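Local coordinates for Poly(A) RNA polymerase protein 2 (PDB 3NYB) that probably adds adenosine tails to RNA as the catalytic polymerase subunit of TRAMP, an RNA surveillance complex in which it pairs with a zinc-knuckle protein, at residues 60-65 with 81-86; 144-149 with 266-271. The protein carries 1 engineered substitution. One frame throughout, in Å; residues are numbered along the deposited sequence.

In the fold
The two contacts lie in different parts of the polymerase, their centres about 21 Å apart and their nearest atoms about 7 Å apart, so they do not touch. Contact 1 pairs the outermost strand 62-65 with strand 79-83 at the margin of the five-stranded palm sheet, about 22 Å from the centre of the chain. Contact 2, about 16 Å from that centre, rests a turn at 267-270 against the start of helix 145-155 across 116 intervening residues. Together they illustrate local strand pairing beside long-range docking. The 266-271 loop falls where relatives carry their nucleotide recognition motif, so contact 2 may lie near that site.

Contact 1. Residues 60-65 with 81-86; sequences ADLHVF and CVVTSE
Leu62 holds CG anti to its backbone N (chi1 -179°), which carries Leu62 CD1 beside Cys81 CB and to 3.7 Å from Val83 CG2. Phe65 instead sets CG in the crowded position between backbone N and carbonyl carbon (chi1 68°); its ring comes edge-on to the backbone, with Phe65 CE2 3.4 Å from Cys81 C, and the side chain crosses that of Val82 at about a right angle. An alanine at Phe65 would probably lose the ring edge set against the Cys81-Val82 peptide, along with the ring's contacts to Arg140 and Thr141. Between these side chains the strands run antiparallel. His63 and Val82 form the hydrogen-bonded pair: His63 N gives to Val82 O at 3.1 Å and Val82 N to His63 O at 3.0 Å, both fairly straight and in the carbonyl planes. Leu62 with Val83 and Val64 with Cys81 are non-hydrogen-bonded pairs, their side chains on the face opposite His63 and Val82. Helix 36-54 covers the Leu62 face through Ile49 and Val53. Where regular pairing ends, Thr84 grips Asp61 twice. Thr84 OG1 accepts from Asp61 N at 2.8 Å, while Thr84 N reaches Asp61 O at 3.2 Å from above the carbonyl plane. Asp61 OD1 receives Leu62 N at 3.0 Å on its anti lone pair and also a salt bridge from Arg50, which should stabilise its charge. Thr84 CG2 meets the His63 ring at its edge. This antiparallel pair forms one margin of the nucleotidyltransferase palm sheet; in that family the connection between two such strands carries the Gly-Ser signature.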
ATOM      1  N   ALA A  60       6.334 -13.198 -30.883  1.00 66.21           N
ATOM      2  CA  ALA A  60       6.036 -12.553 -29.612  1.00 62.05           C
ATOM      3  C   ALA A  60       5.810 -13.553 -28.481  1.00 61.61           C
ATOM      4  O   ALA A  60       5.341 -14.665 -28.705  1.00 65.27           O
ATOM      5  CB  ALA A  60       4.827 -11.636 -29.759  1.00 63.98           C
ATOM      6  N   ASP A  61       6.160 -13.139 -27.266  1.00 47.71           N
ATOM      7  CA  ASP A  61       5.894 -13.909 -26.066  1.00 40.72           C
ATOM      8  C   ASP A  61       5.076 -12.998 -25.162  1.00 48.26           C
ATOM      9  O   ASP A  61       4.748 -11.868 -25.538  1.00 50.97           O
ATOM     10  CB  ASP A  61       7.206 -14.320 -25.381  1.00 43.50           C
ATOM     11  CG  ASP A  61       7.165 -15.740 -24.805  1.00 56.39           C
ATOM     12  OD1 ASP A  61       6.138 -16.147 -24.211  1.00 45.58           O
ATOM     13  OD2 ASP A  61       8.188 -16.450 -24.936  1.00 75.46           O
ATOM     14  N   LEU A  62       4.756 -13.480 -23.969  1.00 49.41           N
ATOM     15  CA  LEU A  62       3.875 -12.755 -23.066  1.00 48.49           C
ATOM     16  C   LEU A  62       4.276 -13.060 -21.631  1.00 45.56           C
ATOM     17  O   LEU A  62       4.376 -14.226 -21.243  1.00 40.14           O
ATOM     18  CB  LEU A  62       2.428 -13.189 -23.316  1.00 54.88           C
ATOM     19  CG  LEU A  62       1.291 -12.565 -22.506  1.00 56.30           C
ATOM     20  CD1 LEU A  62       1.200 -11.077 -22.762  1.00 63.56           C
ATOM     21  CD2 LEU A  62      -0.023 -13.238 -22.865  1.00 50.55           C
ATOM     22  N   HIS A  63       4.512 -12.019 -20.841  1.00 37.08           N
ATOM     23  CA  HIS A  63       4.953 -12.224 -19.466  1.00 39.19           C
ATOM     24  C   HIS A  63       4.155 -11.433 -18.442  1.00 41.85           C
ATOM     25  O   HIS A  63       3.797 -10.279 -18.667  1.00 33.50           O
ATOM     26  CB  HIS A  63       6.448 -11.919 -19.332  1.00 50.25           C
ATOM     27  CG  HIS A  63       7.311 -12.767 -20.211  1.00 56.01           C
ATOM     28  ND1 HIS A  63       7.413 -14.134 -20.053  1.00 60.26           N
ATOM     29  CD2 HIS A  63       8.095 -12.450 -21.266  1.00 48.99           C
ATOM     30  CE1 HIS A  63       8.227 -14.620 -20.973  1.00 59.15           C
ATOM     31  NE2 HIS A  63       8.654 -13.619 -21.721  1.00 57.18           N
ATOM     32  N   VAL A  64       3.877 -12.066 -17.312  1.00 41.34           N
ATOM     33  CA  VAL A  64       3.189 -11.402 -16.221  1.00 30.77           C
ATOM     34  C   VAL A  64       4.192 -10.561 -15.453  1.00 34.07           C
ATOM     35  O   VAL A  64       5.213 -11.084 -15.014  1.00 46.26           O
ATOM     36  CB  VAL A  64       2.610 -12.434 -15.232  1.00 26.24           C
ATOM     37  CG1 VAL A  64       1.978 -11.725 -14.011  1.00 28.65           C
ATOM     38  CG2 VAL A  64       1.617 -13.357 -15.923  1.00 16.60           C
ATOM     39  N   PHE A  65       3.902  -9.271 -15.274  1.00 36.56           N
ATOM     40  CA  PHE A  65       4.724  -8.400 -14.427  1.00 34.03           C
ATOM     41  C   PHE A  65       3.855  -7.658 -13.403  1.00 33.49           C
ATOM     42  O   PHE A  65       2.659  -7.489 -13.606  1.00 33.92           O
ATOM     43  CB  PHE A  65       5.468  -7.377 -15.292  1.00 40.89           C
ATOM     44  CG  PHE A  65       4.559  -6.355 -15.945  1.00 45.12           C
ATOM     45  CD1 PHE A  65       4.290  -5.139 -15.329  1.00 39.16           C
ATOM     46  CD2 PHE A  65       3.957  -6.623 -17.165  1.00 46.35           C
ATOM     47  CE1 PHE A  65       3.448  -4.203 -15.927  1.00 36.03           C
ATOM     48  CE2 PHE A  65       3.123  -5.698 -17.772  1.00 37.97           C
ATOM     49  CZ  PHE A  65       2.867  -4.486 -17.156  1.00 34.42           C
ATOM     50  N   CYS A  81       0.258  -7.879 -18.280  1.00 32.41           N
ATOM     51  CA  CYS A  81       1.152  -8.605 -19.173  1.00 34.52           C
ATOM     52  C   CYS A  81       1.838  -7.686 -20.170  1.00 33.83           C
ATOM     53  O   CYS A  81       1.237  -6.723 -20.641  1.00 41.60           O
ATOM     54  CB  CYS A  81       0.372  -9.673 -19.927  1.00 45.37           C
ATOM     55  SG  CYS A  81      -0.704 -10.614 -18.848  1.00 39.75           S
ATOM     56  N   VAL A  82       3.099  -7.997 -20.480  1.00 47.00           N
ATOM     57  CA  VAL A  82       3.851  -7.348 -21.552  1.00 43.41           C
ATOM     58  C   VAL A  82       3.960  -8.291 -22.738  1.00 43.84           C
ATOM     59  O   VAL A  82       4.223  -9.482 -22.561  1.00 49.64           O
ATOM     60  CB  VAL A  82       5.307  -7.077 -21.147  1.00 47.05           C
ATOM     61  CG1 VAL A  82       5.704  -5.660 -21.514  1.00 52.91           C
ATOM     62  CG2 VAL A  82       5.523  -7.345 -19.674  1.00 47.98           C
ATOM     63  N   VAL A  83       3.798  -7.760 -23.945  1.00 51.11           N
ATOM     64  CA  VAL A  83       4.050  -8.532 -25.161  1.00 51.15           C
ATOM     65  C   VAL A  83       5.385  -8.115 -25.760  1.00 51.13           C
ATOM     66  O   VAL A  83       5.673  -6.917 -25.830  1.00 47.26           O
ATOM     67  CB  VAL A  83       2.956  -8.312 -26.192  1.00 40.04           C
ATOM     68  CG1 VAL A  83       3.288  -9.046 -27.472  1.00 40.61           C
ATOM     69  CG2 VAL A  83       1.651  -8.796 -25.642  1.00 33.56           C
ATOM     70  N   THR A  84       6.161  -9.095 -26.238  1.00 59.34           N
ATOM     71  CA  THR A  84       7.607  -8.931 -26.454  1.00 57.52           C
ATOM     72  C   THR A  84       8.204  -8.822 -27.865  1.00 74.52           C
ATOM     73  O   THR A  84       9.397  -8.536 -27.986  1.00 93.21           O
ATOM     74  CB  THR A  84       8.415 -10.040 -25.724  1.00 59.98           C
ATOM     75  OG1 THR A  84       7.779 -11.312 -25.916  1.00 61.59           O
ATOM     76  CG2 THR A  84       8.539  -9.742 -24.231  1.00 54.06           C
ATOM     77  N   SER A  85       7.453  -9.054 -28.932  1.00 75.59           N
ATOM     78  CA  SER A  85       8.064  -8.791 -30.244  1.00 85.03           C
ATOM     79  C   SER A  85       8.322  -7.292 -30.374  1.00 87.55           C
ATOM     80  O   SER A  85       7.669  -6.498 -29.701  1.00 99.87           O
ATOM     81  CB  SER A  85       7.188  -9.289 -31.395  1.00 86.08           C
ATOM     82  OG  SER A  85       7.572 -10.589 -31.795  1.00 85.11           O
ATOM     83  N   GLU A  86       9.273  -6.896 -31.213  1.00 80.54           N
ATOM     84  CA  GLU A  86       9.509  -5.469 -31.427  1.00 90.31           C
ATOM     85  C   GLU A  86       8.273  -4.811 -32.043  1.00 92.53           C
ATOM     86  O   GLU A  86       8.217  -4.564 -33.246  1.00100.46           O
ATOM     87  CB  GLU A  86      10.771  -5.207 -32.266  1.00102.44           C
ATOM     88  CG  GLU A  86      11.025  -6.196 -33.400  1.00108.31           C
ATOM     89  CD  GLU A  86      12.385  -5.990 -34.063  1.00102.96           C
ATOM     90  OE1 GLU A  86      12.669  -4.864 -34.525  1.00 99.17           O
ATOM     91  OE2 GLU A  86      13.170  -6.961 -34.125  1.00 97.85           O
TER

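Contact 2. Residues 144-149 with 266-271; sequences IEAAKL and QDPGDE
Gln266 opens the segment with an extended side chain that reaches across the loop mouth: Gln266 NE2 gives a hydrogen bond of 3.2 Å to Glu271 O, lying on a lone pair in the carbonyl plane but tilted from the donor's own amide plane. Asp267 comes next and shapes the turn. Asp267 OD1 accepts the Gly269 N-H at 3.3 Å in a nearly straight bond, met from above the carboxylate plane, which makes an Asx turn; Asp267 OD2 is held by Asn273 ND2. Pro268 carries the apolar part of the contact, its ring directed at the helix. Pro268 CB lies 3.5 Å from Leu149 CD1, the two side chains crossing obliquely, and Pro268 CG is 4.3 Å from Ala146 CB. Leu149 reaches across with CG beside its backbone N (chi1 -71°), while Phe187 of helix 186-198 touches both Ala146 and Pro268. Gly269 faces the first turn of the helix, where Glu145, with CG in the crowded position and the chain bent at chi2 (-68°), brings its side chain up to Pro268 and Gly269. As modelled, a beta carbon at Gly269 would probably meet the Glu145 carboxylate. Glu145 OE2 stands 4.2 Å from Asp267 OD1, a pairing of like charges that might raise the proton affinity of either acid. Asp270 closes the type I beta turn, with Asp270 N bonded to Asp267 O at 3.0 Å, and Glu271, beyond the turn, supplies the carbonyl that Gln266 uses. What results is an Asx turn nested in a type I turn and docked on a helix N-terminus, in a region where Cid1-type poly(A) polymerases carry their nucleotide recognition motif; a similar role here is plausible.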
ATOM      1  N   ILE A 144      11.757   0.416 -14.274  1.00 69.47           N
ATOM      2  CA  ILE A 144      12.698  -0.689 -14.373  1.00 71.19           C
ATOM      3  C   ILE A 144      13.452  -0.781 -13.054  1.00 69.68           C
ATOM      4  O   ILE A 144      13.464  -1.818 -12.388  1.00 71.88           O
ATOM      5  CB  ILE A 144      13.713  -0.476 -15.519  1.00 67.40           C
ATOM      6  CG1 ILE A 144      13.125   0.416 -16.618  1.00 79.31           C
ATOM      7  CG2 ILE A 144      14.140  -1.811 -16.095  1.00 45.72           C
ATOM      8  CD1 ILE A 144      13.240   1.920 -16.363  1.00 80.52           C
ATOM      9  N   GLU A 145      14.080   0.329 -12.685  1.00 71.39           N
ATOM     10  CA  GLU A 145      14.693   0.483 -11.374  1.00 78.05           C
ATOM     11  C   GLU A 145      13.637   0.359 -10.275  1.00 68.04           C
ATOM     12  O   GLU A 145      13.902  -0.233  -9.230  1.00 70.27           O
ATOM     13  CB  GLU A 145      15.409   1.832 -11.274  1.00 94.80           C
ATOM     14  CG  GLU A 145      14.463   3.012 -11.374  1.00116.66           C
ATOM     15  CD  GLU A 145      13.831   3.172 -12.765  1.00132.47           C
ATOM     16  OE1 GLU A 145      14.456   2.721 -13.752  1.00135.26           O
ATOM     17  OE2 GLU A 145      12.718   3.754 -12.876  1.00135.87           O
ATOM     18  N   ALA A 146      12.443   0.906 -10.504  1.00 56.00           N
ATOM     19  CA  ALA A 146      11.365   0.780  -9.517  1.00 56.79           C
ATOM     20  C   ALA A 146      11.059  -0.678  -9.244  1.00 59.44           C
ATOM     21  O   ALA A 146      10.944  -1.097  -8.089  1.00 59.55           O
ATOM     22  CB  ALA A 146      10.097   1.472  -9.973  1.00 37.23           C
ATOM     23  N   ALA A 147      10.902  -1.448 -10.314  1.00 48.03           N
ATOM     24  CA  ALA A 147      10.545  -2.844 -10.161  1.00 38.93           C
ATOM     25  C   ALA A 147      11.568  -3.558  -9.287  1.00 53.02           C
ATOM     26  O   ALA A 147      11.202  -4.324  -8.391  1.00 56.84           O
ATOM     27  CB  ALA A 147      10.432  -3.515 -11.515  1.00 30.56           C
ATOM     28  N   LYS A 148      12.852  -3.293  -9.537  1.00 49.20           N
ATOM     29  CA  LYS A 148      13.919  -3.967  -8.804  1.00 50.31           C
ATOM     30  C   LYS A 148      13.913  -3.585  -7.323  1.00 49.97           C
ATOM     31  O   LYS A 148      14.104  -4.433  -6.449  1.00 47.89           O
ATOM     32  CB  LYS A 148      15.285  -3.686  -9.441  1.00 66.46           C
ATOM     33  CG  LYS A 148      16.386  -4.672  -9.031  1.00 84.73           C
ATOM     34  CD  LYS A 148      16.158  -6.074  -9.610  1.00 90.47           C
ATOM     35  CE  LYS A 148      17.285  -7.046  -9.235  1.00 92.77           C
ATOM     36  NZ  LYS A 148      18.566  -6.826  -9.988  1.00 91.44           N
ATOM     37  N   LEU A 149      13.692  -2.305  -7.038  1.00 47.83           N
ATOM     38  CA  LEU A 149      13.545  -1.865  -5.657  1.00 50.18           C
ATOM     39  C   LEU A 149      12.494  -2.710  -4.940  1.00 55.64           C
ATOM     40  O   LEU A 149      12.733  -3.210  -3.835  1.00 49.43           O
ATOM     41  CB  LEU A 149      13.165  -0.388  -5.602  1.00 45.74           C
ATOM     42  CG  LEU A 149      14.282   0.586  -5.986  1.00 49.17           C
ATOM     43  CD1 LEU A 149      13.793   2.022  -5.898  1.00 54.55           C
ATOM     44  CD2 LEU A 149      15.495   0.378  -5.097  1.00 40.49           C
ATOM     45  N   GLN A 266      10.633  10.514  -4.582  1.00 47.00           N
ATOM     46  CA  GLN A 266      11.660  10.591  -5.612  1.00 54.88           C
ATOM     47  C   GLN A 266      11.601   9.420  -6.586  1.00 54.52           C
ATOM     48  O   GLN A 266      11.694   8.257  -6.181  1.00 55.60           O
ATOM     49  CB  GLN A 266      13.043  10.669  -4.970  1.00 60.19           C
ATOM     50  CG  GLN A 266      14.130  11.141  -5.909  1.00 65.81           C
ATOM     51  CD  GLN A 266      15.331  11.680  -5.170  1.00 63.87           C
ATOM     52  OE1 GLN A 266      15.932  10.983  -4.346  1.00 67.97           O
ATOM     53  NE2 GLN A 266      15.692  12.930  -5.458  1.00 51.73           N
ATOM     54  N   ASP A 267      11.449   9.736  -7.870  1.00 58.26           N
ATOM     55  CA  ASP A 267      11.389   8.715  -8.912  1.00 62.21           C
ATOM     56  C   ASP A 267      12.706   7.949  -8.969  1.00 68.76           C
ATOM     57  O   ASP A 267      13.756   8.540  -9.207  1.00 80.51           O
ATOM     58  CB  ASP A 267      11.089   9.359 -10.267  1.00 63.68           C
ATOM     59  CG  ASP A 267      10.714   8.345 -11.329  1.00 68.86           C
ATOM     60  OD1 ASP A 267      10.915   7.132 -11.091  1.00 71.48           O
ATOM     61  OD2 ASP A 267      10.218   8.762 -12.402  1.00 66.59           O
ATOM     62  N   PRO A 268      12.656   6.625  -8.749  1.00 60.19           N
ATOM     63  CA  PRO A 268      13.875   5.810  -8.691  1.00 53.89           C
ATOM     64  C   PRO A 268      14.676   5.806  -9.982  1.00 65.55           C
ATOM     65  O   PRO A 268      15.860   5.502  -9.948  1.00 68.89           O
ATOM     66  CB  PRO A 268      13.342   4.401  -8.435  1.00 43.77           C
ATOM     67  CG  PRO A 268      12.038   4.593  -7.814  1.00 46.96           C
ATOM     68  CD  PRO A 268      11.459   5.828  -8.441  1.00 55.08           C
ATOM     69  N   GLY A 269      14.035   6.112 -11.104  1.00 70.01           N
ATOM     70  CA  GLY A 269      14.700   6.066 -12.395  1.00 77.07           C
ATOM     71  C   GLY A 269      15.046   7.452 -12.875  1.00 84.77           C
ATOM     72  O   GLY A 269      15.657   7.643 -13.923  1.00 96.62           O
ATOM     73  N   ASP A 270      14.646   8.425 -12.074  1.00 78.08           N
ATOM     74  CA  ASP A 270      14.854   9.817 -12.385  1.00 81.98           C
ATOM     75  C   ASP A 270      14.686  10.578 -11.080  1.00 83.69           C
ATOM     76  O   ASP A 270      13.565  10.859 -10.648  1.00 75.27           O
ATOM     77  CB  ASP A 270      13.851  10.269 -13.445  1.00 86.64           C
ATOM     78  CG  ASP A 270      13.898  11.764 -13.699  1.00 94.47           C
ATOM     79  OD1 ASP A 270      14.400  12.180 -14.763  1.00 79.53           O
ATOM     80  OD2 ASP A 270      13.406  12.525 -12.841  1.00111.93           O
ATOM     81  N   GLU A 271      15.811  10.863 -10.433  1.00 86.74           N
ATOM     82  CA  GLU A 271      15.807  11.576  -9.167  1.00 79.97           C
ATOM     83  C   GLU A 271      15.359  13.009  -9.393  1.00 69.10           C
ATOM     84  O   GLU A 271      15.311  13.811  -8.463  1.00 60.71           O
ATOM     85  CB  GLU A 271      17.199  11.542  -8.543  1.00 87.36           C
ATOM     86  CG  GLU A 271      18.323  11.833  -9.533  1.00 96.55           C
ATOM     87  CD  GLU A 271      19.517  12.525  -8.891  1.00 98.08           C
ATOM     88  OE1 GLU A 271      19.905  12.147  -7.761  1.00 94.83           O
ATOM     89  OE2 GLU A 271      20.069  13.450  -9.528  1.00102.11           O
TER